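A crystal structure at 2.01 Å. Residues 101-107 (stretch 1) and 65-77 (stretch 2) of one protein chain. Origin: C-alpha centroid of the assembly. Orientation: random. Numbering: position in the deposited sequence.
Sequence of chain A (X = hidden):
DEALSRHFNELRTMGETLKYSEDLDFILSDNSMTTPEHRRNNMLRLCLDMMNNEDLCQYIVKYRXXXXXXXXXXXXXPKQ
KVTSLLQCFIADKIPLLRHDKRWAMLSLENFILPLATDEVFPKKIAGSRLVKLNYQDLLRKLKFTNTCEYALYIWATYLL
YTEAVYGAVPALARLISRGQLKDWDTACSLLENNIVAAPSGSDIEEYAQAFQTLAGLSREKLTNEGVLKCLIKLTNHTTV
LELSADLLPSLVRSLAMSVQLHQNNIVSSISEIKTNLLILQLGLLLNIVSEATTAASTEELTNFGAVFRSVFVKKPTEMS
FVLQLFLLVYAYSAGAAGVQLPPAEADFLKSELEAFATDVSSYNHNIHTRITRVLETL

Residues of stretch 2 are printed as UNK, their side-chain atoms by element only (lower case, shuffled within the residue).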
ATOM      1  N   LYS A 101      24.406   7.013   0.764  1.00 22.24           N
ATOM      2  CA  LYS A 101      24.480   5.721   0.120  1.00 27.54           C
ATOM      3  C   LYS A 101      24.668   4.516   1.074  1.00 26.70           C
ATOM      4  O   LYS A 101      24.496   3.360   0.638  1.00 23.10           O
ATOM      5  CB  LYS A 101      25.607   5.720  -0.905  1.00 28.59           C
ATOM      6  CG  LYS A 101      25.328   6.642  -2.091  1.00 39.52           C
ATOM      7  CD  LYS A 101      26.260   6.263  -3.238  1.00 45.92           C
ATOM      8  CE  LYS A 101      26.895   7.490  -3.839  1.00 53.46           C
ATOM      9  NZ  LYS A 101      25.852   8.290  -4.539  1.00 57.82           N
ATOM     10  N   ARG A 102      25.023   4.769   2.340  1.00 21.98           N
ATOM     11  CA  ARG A 102      25.261   3.664   3.256  1.00 21.45           C
ATOM     12  C   ARG A 102      23.919   3.081   3.712  1.00 20.54           C
ATOM     13  O   ARG A 102      23.896   2.088   4.384  1.00 15.60           O
ATOM     14  CB  ARG A 102      26.147   4.068   4.458  1.00 25.27           C
ATOM     15  CG  ARG A 102      27.626   4.223   4.062  1.00 25.85           C
ATOM     16  CD  ARG A 102      28.364   4.934   5.205  1.00 23.41           C
ATOM     17  NE  ARG A 102      29.787   4.680   5.061  1.00 26.92           N
ATOM     18  CZ  ARG A 102      30.682   5.635   4.698  1.00 31.53           C
ATOM     19  NH1 ARG A 102      30.310   6.912   4.549  1.00 27.46           N
ATOM     20  NH2 ARG A 102      31.981   5.359   4.625  1.00 30.06           N
ATOM     21  N   TRP A 103      22.804   3.691   3.291  1.00 19.19           N
ATOM     22  CA  TRP A 103      21.527   3.017   3.408  1.00 18.58           C
ATOM     23  C   TRP A 103      21.514   1.711   2.579  1.00 20.12           C
ATOM     24  O   TRP A 103      20.883   0.742   2.995  1.00 22.99           O
ATOM     25  CB  TRP A 103      20.387   3.947   2.994  1.00 19.38           C
ATOM     26  CG  TRP A 103      19.870   4.872   4.079  1.00 18.85           C
ATOM     27  CD1 TRP A 103      19.999   6.267   4.130  1.00 19.48           C
ATOM     28  CD2 TRP A 103      19.140   4.523   5.301  1.00 19.02           C
ATOM     29  NE1 TRP A 103      19.417   6.774   5.241  1.00 18.71           N
ATOM     30  CE2 TRP A 103      18.870   5.790   5.991  1.00 18.60           C
ATOM     31  CE3 TRP A 103      18.668   3.337   5.852  1.00 19.58           C
ATOM     32  CZ2 TRP A 103      18.162   5.853   7.195  1.00 20.05           C
ATOM     33  CZ3 TRP A 103      17.970   3.407   7.091  1.00 20.36           C
ATOM     34  CH2 TRP A 103      17.726   4.629   7.734  1.00 19.62           C
ATOM     35  N   ALA A 104      22.293   1.633   1.489  1.00 20.36           N
ATOM     36  CA  ALA A 104      22.394   0.429   0.640  1.00 22.64           C
ATOM     37  C   ALA A 104      22.998  -0.722   1.439  1.00 25.20           C
ATOM     38  O   ALA A 104      22.903  -1.892   1.022  1.00 25.00           O
ATOM     39  CB  ALA A 104      23.270   0.682  -0.608  1.00 21.73           C
ATOM     40  N   MET A 105      23.550  -0.467   2.635  1.00 23.02           N
ATOM     41  CA  MET A 105      24.005  -1.671   3.364  1.00 22.73           C
ATOM     42  C   MET A 105      22.825  -2.491   3.880  1.00 20.95           C
ATOM     43  O   MET A 105      23.041  -3.575   4.379  1.00 17.40           O
ATOM     44  CB  MET A 105      24.989  -1.387   4.521  1.00 22.89           C
ATOM     45  CG  MET A 105      26.243  -0.646   4.128  1.00 21.29           C
ATOM     46  SD  MET A 105      27.158  -0.144   5.675  1.00 25.40           S
ATOM     47  CE  MET A 105      28.084  -1.651   6.025  1.00 23.40           C
ATOM     48  N   LEU A 106      21.592  -1.945   3.818  1.00 21.28           N
ATOM     49  CA  LEU A 106      20.390  -2.683   4.156  1.00 21.69           C
ATOM     50  C   LEU A 106      19.691  -3.068   2.858  1.00 23.64           C
ATOM     51  O   LEU A 106      18.830  -2.261   2.369  1.00 25.27           O
ATOM     52  CB  LEU A 106      19.438  -1.827   5.065  1.00 20.45           C
ATOM     53  CG  LEU A 106      19.940  -1.409   6.469  1.00 25.30           C
ATOM     54  CD1 LEU A 106      21.043  -0.345   6.357  1.00 18.67           C
ATOM     55  CD2 LEU A 106      18.791  -0.902   7.361  1.00 22.83           C
ATOM     56  N   SER A 107      20.027  -4.239   2.261  1.00 21.51           N
ATOM     57  CA  SER A 107      19.535  -4.500   0.896  1.00 21.46           C
ATOM     58  C   SER A 107      18.021  -4.616   0.907  1.00 18.61           C
ATOM     59  O   SER A 107      17.486  -5.399   1.670  1.00 22.70           O
ATOM     60  CB  SER A 107      20.102  -5.801   0.313  1.00 23.88           C
ATOM     61  OG  SER A 107      19.336  -6.157  -0.827  1.00 26.69           O
ATOM     62  N   UNK A  65      29.050   8.377  13.803  1.00 21.29           N
ATOM     63  CA  UNK A  65      27.919   7.818  13.139  1.00 19.27           C
ATOM     64  C   UNK A  65      28.352   6.786  12.079  1.00 21.22           C
ATOM     65  O   UNK A  65      27.864   5.638  12.043  1.00 19.23           O
ATOM     66  n   UNK A  65      24.733   9.489  11.839  1.00 18.88           N
ATOM     67  c   UNK A  65      23.522   8.881  11.782  1.00 20.01           C
ATOM     68  c   UNK A  65      24.939   7.392  12.589  1.00 17.64           C
ATOM     69  c   UNK A  65      27.096   8.952  12.545  1.00 17.02           C
ATOM     70  n   UNK A  65      23.669   7.582  12.229  1.00 19.59           N
ATOM     71  c   UNK A  65      25.642   8.604  12.340  1.00 18.95           C
ATOM     72  N   UNK A  66      29.315   7.127  11.232  1.00 21.23           N
ATOM     73  CA  UNK A  66      29.719   6.169  10.204  1.00 22.35           C
ATOM     74  C   UNK A  66      30.336   4.891  10.762  1.00 22.60           C
ATOM     75  O   UNK A  66      30.060   3.827  10.246  1.00 22.02           O
ATOM     76  c   UNK A  66      34.593   5.685   9.431  1.00 47.18           C
ATOM     77  n   UNK A  66      34.507   4.355   9.348  1.00 41.95           N
ATOM     78  c   UNK A  66      31.412   5.570   8.482  1.00 33.38           C
ATOM     79  n   UNK A  66      33.742   6.445   8.754  1.00 41.91           N
ATOM     80  n   UNK A  66      35.504   6.241  10.197  1.00 44.46           N
ATOM     81  c   UNK A  66      32.739   5.869   7.855  1.00 39.67           C
ATOM     82  c   UNK A  66      30.714   6.751   9.200  1.00 26.56           C
ATOM     83  N   UNK A  67      31.140   4.957  11.821  1.00 22.04           N
ATOM     84  CA  UNK A  67      31.769   3.721  12.300  1.00 22.98           C
ATOM     85  C   UNK A  67      30.682   2.825  12.983  1.00 22.65           C
ATOM     86  O   UNK A  67      30.693   1.573  12.812  1.00 21.74           O
ATOM     87  o   UNK A  67      34.790   4.216  15.346  1.00 36.43           O
ATOM     88  c   UNK A  67      33.680   2.813  13.759  1.00 29.54           C
ATOM     89  o   UNK A  67      35.018   2.042  15.591  1.00 36.60           O
ATOM     90  c   UNK A  67      32.887   4.028  13.329  1.00 22.66           C
ATOM     91  c   UNK A  67      34.562   3.043  14.982  1.00 36.08           C
ATOM     92  N   UNK A  68      29.785   3.450  13.780  1.00 18.51           N
ATOM     93  CA  UNK A  68      28.736   2.646  14.447  1.00 20.19           C
ATOM     94  C   UNK A  68      27.837   1.955  13.357  1.00 20.10           C
ATOM     95  O   UNK A  68      27.490   0.787  13.458  1.00 21.80           O
ATOM     96  c   UNK A  68      26.620   2.851  15.988  1.00 18.61           C
ATOM     97  c   UNK A  68      28.796   3.818  16.655  1.00 20.16           C
ATOM     98  c   UNK A  68      27.917   3.520  15.484  1.00 18.48           C
ATOM     99  N   UNK A  69      27.500   2.696  12.297  1.00 21.88           N
ATOM    100  CA  UNK A  69      26.601   2.197  11.255  1.00 23.08           C
ATOM    101  C   UNK A  69      27.266   1.073  10.515  1.00 23.56           C
ATOM    102  O   UNK A  69      26.636   0.067  10.274  1.00 21.08           O
ATOM    103  c   UNK A  69      23.006   2.746   8.244  1.00 21.25           C
ATOM    104  c   UNK A  69      21.640   2.854   8.089  1.00 21.63           C
ATOM    105  c   UNK A  69      25.233   2.399   7.985  1.00 20.14           C
ATOM    106  c   UNK A  69      22.911   3.742  10.521  1.00 23.06           C
ATOM    107  c   UNK A  69      26.248   3.310  10.266  1.00 19.59           C
ATOM    108  c   UNK A  69      25.125   2.978   9.270  1.00 21.06           C
ATOM    109  n   UNK A  69      23.988   2.235   7.402  1.00 20.92           N
ATOM    110  c   UNK A  69      21.525   3.867  10.347  1.00 22.97           C
ATOM    111  c   UNK A  69      23.679   3.185   9.484  1.00 21.39           C
ATOM    112  c   UNK A  69      20.905   3.425   9.164  1.00 23.34           C
ATOM    113  N   UNK A  70      28.529   1.258  10.110  1.00 23.72           N
ATOM    114  CA  UNK A  70      29.201   0.199   9.317  1.00 25.88           C
ATOM    115  C   UNK A  70      29.397  -1.051  10.174  1.00 24.21           C
ATOM    116  O   UNK A  70      29.334  -2.178   9.661  1.00 21.58           O
ATOM    117  o   UNK A  70      31.522   2.854   5.883  1.00 30.44           O
ATOM    118  c   UNK A  70      31.635   2.140   6.902  1.00 31.34           C
ATOM    119  c   UNK A  70      30.334   1.695   7.607  1.00 29.92           C
ATOM    120  o   UNK A  70      32.755   1.799   7.343  1.00 29.63           O
ATOM    121  c   UNK A  70      30.533   0.677   8.722  1.00 27.45           C
ATOM    122  N   UNK A  71      29.618  -0.843  11.466  1.00 22.00           N
ATOM    123  CA  UNK A  71      29.691  -1.955  12.406  1.00 22.25           C
ATOM    124  C   UNK A  71      28.360  -2.670  12.514  1.00 23.69           C
ATOM    125  O   UNK A  71      28.321  -3.904  12.310  1.00 22.92           O
ATOM    126  c   UNK A  71      31.483  -3.555  14.818  1.00 25.25           C
ATOM    127  c   UNK A  71      29.336  -5.236  17.185  1.00 26.52           C
ATOM    128  c   UNK A  71      30.234  -1.527  13.805  1.00 23.39           C
ATOM    129  c   UNK A  71      29.373  -3.303  15.597  1.00 22.31           C
ATOM    130  c   UNK A  71      30.388  -2.721  14.714  1.00 22.41           C
ATOM    131  n   UNK A  71      31.258  -4.561  15.755  1.00 23.01           N
ATOM    132  c   UNK A  71      28.011  -4.861  17.497  1.00 29.38           C
ATOM    133  c   UNK A  71      30.013  -4.447  16.266  1.00 25.20           C
ATOM    134  c   UNK A  71      27.394  -3.729  16.903  1.00 26.43           C
ATOM    135  c   UNK A  71      28.061  -2.931  15.976  1.00 23.71           C
ATOM    136  N   UNK A  72      27.247  -1.944  12.747  1.00 23.04           N
ATOM    137  CA  UNK A  72      25.955  -2.617  12.877  1.00 22.28           C
ATOM    138  C   UNK A  72      25.579  -3.353  11.581  1.00 22.86           C
ATOM    139  O   UNK A  72      24.986  -4.418  11.631  1.00 20.88           O
ATOM    140  c   UNK A  72      24.788  -1.670  13.267  1.00 25.36           C
ATOM    141  s   UNK A  72      25.045  -0.896  14.916  1.00 28.43           S
ATOM    142  N   UNK A  73      25.897  -2.798  10.424  1.00 22.70           N
ATOM    143  CA  UNK A  73      25.293  -3.344   9.167  1.00 23.34           C
ATOM    144  C   UNK A  73      26.309  -4.049   8.348  1.00 25.34           C
ATOM    145  O   UNK A  73      26.094  -4.285   7.190  1.00 30.71           O
ATOM    146  c   UNK A  73      21.127  -1.935  10.000  1.00 19.55           C
ATOM    147  c   UNK A  73      23.373  -1.715   9.117  1.00 21.16           C
ATOM    148  c   UNK A  73      24.538  -2.281   8.360  1.00 22.11           C
ATOM    149  c   UNK A  73      23.463  -0.470   9.772  1.00 19.11           C
ATOM    150  c   UNK A  73      22.221  -2.457   9.269  1.00 20.20           C
ATOM    151  c   UNK A  73      22.397   0.044  10.498  1.00 20.47           C
ATOM    152  c   UNK A  73      21.229  -0.715  10.640  1.00 18.95           C
ATOM    153  N   UNK A  74      27.419  -4.423   8.976  1.00 24.83           N
ATOM    154  CA  UNK A  74      28.519  -5.115   8.224  1.00 30.99           C
ATOM    155  C   UNK A  74      28.016  -6.467   7.632  1.00 30.51           C
ATOM    156  O   UNK A  74      28.355  -6.847   6.508  1.00 33.53           O
ATOM    157  c   UNK A  74      32.217  -6.078   9.110  1.00 37.36           C
ATOM    158  n   UNK A  74      33.343  -6.320   8.421  1.00 38.20           N
ATOM    159  o   UNK A  74      32.163  -6.141  10.347  1.00 42.44           O
ATOM    160  c   UNK A  74      30.995  -5.671   8.287  1.00 34.49           C
ATOM    161  c   UNK A  74      29.769  -5.336   9.127  1.00 27.16           C
ATOM    162  N   UNK A  75      27.243  -7.182   8.424  1.00 28.47           N
ATOM    163  CA  UNK A  75      26.575  -8.394   7.980  1.00 30.57           C
ATOM    164  C   UNK A  75      25.083  -8.229   8.251  1.00 29.42           C
ATOM    165  O   UNK A  75      24.662  -7.705   9.326  1.00 28.12           O
ATOM    166  N   UNK A  76      24.274  -8.633   7.286  1.00 27.61           N
ATOM    167  CA  UNK A  76      22.808  -8.624   7.465  1.00 30.65           C
ATOM    168  C   UNK A  76      22.392 -10.011   6.972  1.00 32.82           C
ATOM    169  O   UNK A  76      22.972 -10.551   6.028  1.00 30.35           O
ATOM    170  c   UNK A  76      22.522  -6.119   7.059  1.00 30.92           C
ATOM    171  o   UNK A  76      22.638  -7.662   5.304  1.00 37.73           O
ATOM    172  c   UNK A  76      22.145  -7.544   6.625  1.00 31.04           C
ATOM    173  N   UNK A  77      21.454 -10.627   7.655  1.00 28.30           N
ATOM    174  CA  UNK A  77      20.930 -11.904   7.230  1.00 30.25           C
ATOM    175  C   UNK A  77      19.505 -11.966   7.769  1.00 26.70           C
ATOM    176  O   UNK A  77      19.330 -11.925   8.976  1.00 26.36           O
ATOM    177  o   UNK A  77      22.060 -15.365   7.728  1.00 36.73           O
ATOM    178  o   UNK A  77      20.172 -14.607   6.992  1.00 32.08           O
ATOM    179  c   UNK A  77      21.796 -13.036   7.850  1.00 32.17           C
ATOM    180  c   UNK A  77      21.306 -14.430   7.480  1.00 31.04           C
TER
HETATM  181  O   HOH W   1      25.303  -4.905   4.608  1.00 21.31           O
HETATM  182  O   HOH W   2      21.791  -5.937   3.314  1.00 23.81           O

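Position 65 carries one carbon and then a five-membered ring of three carbons and two nitrogens, out of reach of stretch 1: His65. Position 66 has three carbons, a nitrogen, and a carbon bearing two more nitrogens; its third carbon lies over one face of the Arg102 guanidinium. This is Arg66, with Arg66 CD 3.4 Å from Arg102 NH2. Position 67, three carbons ending in two oxygens, touches nothing here and is Glu67. Position 68, one carbon branching to two, is also out of reach: Val68.

Position 69 holds one carbon, then fused five- and six-membered rings of eight carbons and one nitrogen; the nitrogen meets Arg102 O, and the rings meet Trp103, Met105 and Leu106. This is Trp69. Its CA-to-CB bond points toward stretch 1, and Trp69 NE1 donates a hydrogen bond to Arg102 O at 3.0 Å. The six-membered ring turns its edge to the face of Trp103, with planes at 80° and Trp69 CH2 3.6 Å from Trp103 CZ3. Met105 SD sits at the indole edge, 3.9 Å from Trp69 CD1.

Position 70 has three carbons, the last carrying two oxygens, one of them close to the Arg102 guanidinium: Glu70. The CA-to-CB bond points sideways, but the end of the side chain, with chi1 m and chi2 t, comes nearer stretch 1. Glu70 OE2 accepts from both Arg102 NE (2.6 Å) and Arg102 NH2 (2.8 Å), a salt bridge made near the guanidinium plane.

Position 71 is another one-nitrogen fused ring system, and its CA-to-CB bond points away: Trp71. Position 72, one carbon and one sulfur without contact, is Cys72.

Position 73 is one carbon and a six-carbon ring, touching Met105 and Leu106. This is Phe73, the first residue to leave helical geometry. Leu106 CD1 lies over its face, 3.8 Å from the Phe73 ring centroid, while Met105 CB packs 4.0 Å from Phe73 CB.

Position 74 has three carbons ending in one oxygen and one nitrogen, and its CA-to-CB bond points away: the amide Gln74. Position 75 has no side-chain atoms and is Gly75. Position 76, one carbon carrying an oxygen and a carbon, meets Met105 O: Thr76, with Thr76 CG2 3.7 Å from Met105 O. Position 77, two carbons ending in two oxygens, is out of reach: Asp77.

The contact works by pairing one charged clamp with an apolar patch. Arg102 serves twice, its side chain gripping Glu70 and its carbonyl accepting from the Trp69 indole, whose ring also packs against Trp103, Met105 and Leu106. Beyond the helix, water takes over: one donates to both Phe73 O and Met105 O, and another links Thr76 OG1, Met105 O and Ser107 N, so Phe73 O, Met105 O and Ser107 N have water partners beside the apolar packing.

Stretch 2, residues 65-77: HREVWEWCFQGTD
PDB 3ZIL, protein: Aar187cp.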